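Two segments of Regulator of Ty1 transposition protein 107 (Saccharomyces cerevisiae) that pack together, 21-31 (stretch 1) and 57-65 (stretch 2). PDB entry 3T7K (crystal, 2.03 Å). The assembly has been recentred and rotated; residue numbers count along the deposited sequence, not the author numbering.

Stretch 1 (21-31) YDLKAVCTGCF
Stretch 2 (57-65) TDKLNCIFA

Strand 62-64 runs parallel to the strand in stretch 1 that begins at L23, their N-to-C directions 36° apart and axes approaching to 4.7 Å; the two stretches together bury 758 Å². L23 to T28 are extended, phi -106 to -141 and psi 100 to 165. Register is set by CA pairs: K24 with L60 (4.7 Å), A25 with C62 (4.4 Å) and C27 with F64 (4.6 Å).

Stretch 2 enters as a loop. T57 lies out of reach, and D58 contributes mainly backbone: its O sits 3.6 Å from K24 CD. K59, at phi/psi 55/52, presents its carbonyl to the long side chain of K24 (chi m, t, m, t), whose NZ donates to K59 O at 2.7 Å; K59 (m, m, t, t) sets out sideways, with CB 3.7 Å from K24 NZ, and only its end leads off from stretch 1. L60 (-55/149; m, t) points away overall, yet its CD1 reaches CG1 of V26 (m) at 3.4 Å, an apolar contact between two buried branched residues.

N61 (-134/4, chi1 p, chi2 16°) joins the strands before regular pairing begins. Its amide group supplies both a donor and an acceptor: ND2 donates to D22 O (3.2 Å, 159°), while OD1 accepts from K24 N (3.0 Å, 168°). Its backbone N also donates to K24 O (2.9 Å, 158°), so asparagine meets the edge of stretch 1 at three points.

From C62 to F64 the backbone is extended, with phi/psi of -145/150, -136/133 and -101/126. C62 N makes a weak bond to K24 O (3.2 Å, 132°), and C62 O accepts another weak one from V26 N (3.4 Å, 150°). The C62 side chain (t) shares a sheet face with A25, their CB atoms 3.7 Å apart. I63 projects to the other face with V26; chi1 is t and chi2 is off-well at 114°, bringing CD1 to 3.9 Å from V26 CG2 and 3.5 Å from T28 CG2.

F64 pairs firmly: its N donates to V26 O (3.0 Å, 170°), and its O accepts from T28 N (3.0 Å, 163°). These bonds flank C27, as expected for parallel strands. The ring (chi1 m, chi2 -78°) lies on the A25 and C27 face, with CE2 3.3 Å from A25 CB and CZ 3.9 Å from CD1 of L23 (m, t). The small alanine lets the ring approach closely, while C27 SG (chi1 m) lies obliquely 5.1 Å from the centroid of the F64 ring.

A65 (-160/144) closes the contact: its CA makes a CA-H...O approach to T28 O at 3.5 Å, and its CB packs 3.7 Å from T28 CG2, with T28 in rotamer t.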

# COMPACT_ATOMS: atom_id res chain seq x y z
N TYR C 21 -2.87 -17.80 8.63
CA TYR C 21 -1.45 -17.59 8.37
C TYR C 21 -1.17 -16.27 7.65
O TYR C 21 -0.07 -15.75 7.72
CB TYR C 21 -0.87 -18.76 7.57
CG TYR C 21 -0.76 -20.02 8.36
CD1 TYR C 21 0.30 -20.23 9.23
CD2 TYR C 21 -1.72 -21.00 8.26
CE1 TYR C 21 0.40 -21.40 9.97
CE2 TYR C 21 -1.64 -22.16 8.99
CZ TYR C 21 -0.59 -22.36 9.84
OH TYR C 21 -0.52 -23.53 10.55
N ASP C 22 -2.18 -15.74 6.97
CA ASP C 22 -2.05 -14.46 6.29
C ASP C 22 -0.86 -14.40 5.31
O ASP C 22 -0.05 -13.48 5.36
CB ASP C 22 -1.98 -13.31 7.31
CG ASP C 22 -1.97 -11.96 6.63
OD1 ASP C 22 -2.24 -11.96 5.40
OD2 ASP C 22 -1.66 -10.91 7.24
N LEU C 23 -0.79 -15.37 4.41
CA LEU C 23 0.30 -15.43 3.44
C LEU C 23 -0.23 -15.11 2.05
O LEU C 23 -1.24 -15.65 1.62
CB LEU C 23 0.93 -16.83 3.43
CG LEU C 23 1.49 -17.29 4.78
CD1 LEU C 23 2.11 -18.64 4.65
CD2 LEU C 23 2.51 -16.29 5.31
N LYS C 24 0.45 -14.20 1.37
CA LYS C 24 0.22 -13.98 -0.05
C LYS C 24 1.55 -14.34 -0.72
O LYS C 24 2.48 -13.55 -0.72
CB LYS C 24 -0.18 -12.52 -0.33
CG LYS C 24 -1.54 -12.13 0.27
CD LYS C 24 -1.64 -10.63 0.49
CE LYS C 24 -0.63 -10.14 1.54
NZ LYS C 24 -0.44 -8.64 1.58
N ALA C 25 1.63 -15.55 -1.27
CA ALA C 25 2.90 -16.10 -1.72
C ALA C 25 2.99 -16.34 -3.23
O ALA C 25 1.98 -16.34 -3.95
CB ALA C 25 3.20 -17.39 -0.98
N VAL C 26 4.22 -16.54 -3.70
CA VAL C 26 4.45 -17.22 -4.95
C VAL C 26 5.39 -18.35 -4.59
O VAL C 26 6.06 -18.26 -3.58
CB VAL C 26 5.04 -16.29 -6.05
CG1 VAL C 26 4.08 -15.14 -6.33
CG2 VAL C 26 6.40 -15.77 -5.64
N CYS C 27 5.38 -19.43 -5.36
CA CYS C 27 6.37 -20.48 -5.20
C CYS C 27 7.34 -20.38 -6.36
O CYS C 27 6.95 -20.00 -7.46
CB CYS C 27 5.72 -21.85 -5.27
SG CYS C 27 4.40 -22.02 -4.07
N THR C 28 8.59 -20.72 -6.10
CA THR C 28 9.61 -20.78 -7.13
C THR C 28 10.43 -22.01 -6.79
O THR C 28 10.70 -22.25 -5.61
CB THR C 28 10.47 -19.49 -7.17
OG1 THR C 28 11.39 -19.53 -8.27
CG2 THR C 28 11.24 -19.30 -5.87
N GLY C 29 10.78 -22.82 -7.78
CA GLY C 29 11.45 -24.08 -7.51
C GLY C 29 10.51 -25.06 -6.80
O GLY C 29 10.96 -26.01 -6.16
N CYS C 30 9.20 -24.82 -6.92
CA CYS C 30 8.19 -25.70 -6.30
C CYS C 30 6.75 -25.46 -6.78
O CYS C 30 6.44 -24.40 -7.33
CB CYS C 30 8.29 -25.68 -4.76
SG CYS C 30 8.32 -24.04 -3.90
N PHE C 31 5.90 -26.47 -6.59
CA PHE C 31 4.47 -26.37 -6.87
C PHE C 31 4.16 -25.68 -8.19
O PHE C 31 3.34 -24.76 -8.25
CB PHE C 31 3.77 -25.62 -5.73
CG PHE C 31 3.98 -26.21 -4.37
CD1 PHE C 31 3.25 -27.32 -3.96
CD2 PHE C 31 4.90 -25.65 -3.48
CE1 PHE C 31 3.42 -27.86 -2.69
CE2 PHE C 31 5.08 -26.19 -2.20
CZ PHE C 31 4.33 -27.30 -1.81
N THR C 57 0.42 -5.11 -7.25
CA THR C 57 -0.73 -4.65 -6.47
C THR C 57 -1.44 -5.76 -5.71
O THR C 57 -2.52 -5.54 -5.17
CB THR C 57 -1.72 -3.81 -7.32
OG1 THR C 57 -2.20 -4.59 -8.42
CG2 THR C 57 -1.03 -2.56 -7.85
N ASP C 58 -0.85 -6.95 -5.67
CA ASP C 58 -1.38 -8.02 -4.81
C ASP C 58 -0.65 -8.03 -3.48
O ASP C 58 -1.04 -8.75 -2.56
CB ASP C 58 -1.26 -9.39 -5.48
CG ASP C 58 -2.18 -9.54 -6.67
OD1 ASP C 58 -3.15 -8.76 -6.77
OD2 ASP C 58 -1.94 -10.44 -7.49
N LYS C 59 0.42 -7.25 -3.40
CA LYS C 59 1.16 -7.05 -2.16
C LYS C 59 1.61 -8.37 -1.56
O LYS C 59 1.36 -8.65 -0.38
CB LYS C 59 0.30 -6.27 -1.17
CG LYS C 59 0.08 -4.82 -1.56
CD LYS C 59 1.41 -4.08 -1.68
CE LYS C 59 1.22 -2.63 -2.09
NZ LYS C 59 2.52 -1.93 -2.26
N LEU C 60 2.27 -9.20 -2.36
CA LEU C 60 2.79 -10.46 -1.87
C LEU C 60 3.68 -10.20 -0.66
O LEU C 60 4.31 -9.15 -0.57
CB LEU C 60 3.57 -11.18 -2.95
CG LEU C 60 2.82 -11.30 -4.28
CD1 LEU C 60 3.74 -11.85 -5.37
CD2 LEU C 60 1.59 -12.14 -4.13
N ASN C 61 3.73 -11.16 0.26
CA ASN C 61 4.57 -11.00 1.44
C ASN C 61 5.38 -12.26 1.73
O ASN C 61 6.09 -12.33 2.72
CB ASN C 61 3.71 -10.61 2.66
CG ASN C 61 2.69 -11.68 3.04
OD1 ASN C 61 2.78 -12.83 2.60
ND2 ASN C 61 1.70 -11.31 3.86
N CYS C 62 5.28 -13.24 0.86
CA CYS C 62 5.86 -14.54 1.14
C CYS C 62 6.41 -15.22 -0.10
O CYS C 62 5.91 -15.03 -1.21
CB CYS C 62 4.79 -15.44 1.78
SG CYS C 62 5.32 -17.10 2.20
N ILE C 63 7.44 -16.02 0.08
CA ILE C 63 7.94 -16.84 -1.01
C ILE C 63 8.22 -18.23 -0.50
O ILE C 63 8.81 -18.39 0.55
CB ILE C 63 9.24 -16.26 -1.63
CG1 ILE C 63 9.83 -17.24 -2.63
CG2 ILE C 63 10.28 -15.96 -0.56
CD1 ILE C 63 9.81 -16.73 -4.05
N PHE C 64 7.75 -19.23 -1.24
CA PHE C 64 8.08 -20.62 -0.95
C PHE C 64 9.16 -21.08 -1.92
O PHE C 64 9.00 -20.96 -3.13
CB PHE C 64 6.85 -21.51 -1.11
CG PHE C 64 5.78 -21.26 -0.07
CD1 PHE C 64 5.91 -21.76 1.21
CD2 PHE C 64 4.65 -20.52 -0.39
CE1 PHE C 64 4.93 -21.53 2.17
CE2 PHE C 64 3.67 -20.28 0.57
CZ PHE C 64 3.82 -20.78 1.85
N ALA C 65 10.25 -21.61 -1.37
CA ALA C 65 11.36 -22.10 -2.18
C ALA C 65 12.17 -23.05 -1.34
O ALA C 65 12.32 -22.85 -0.14
CB ALA C 65 12.24 -20.93 -2.67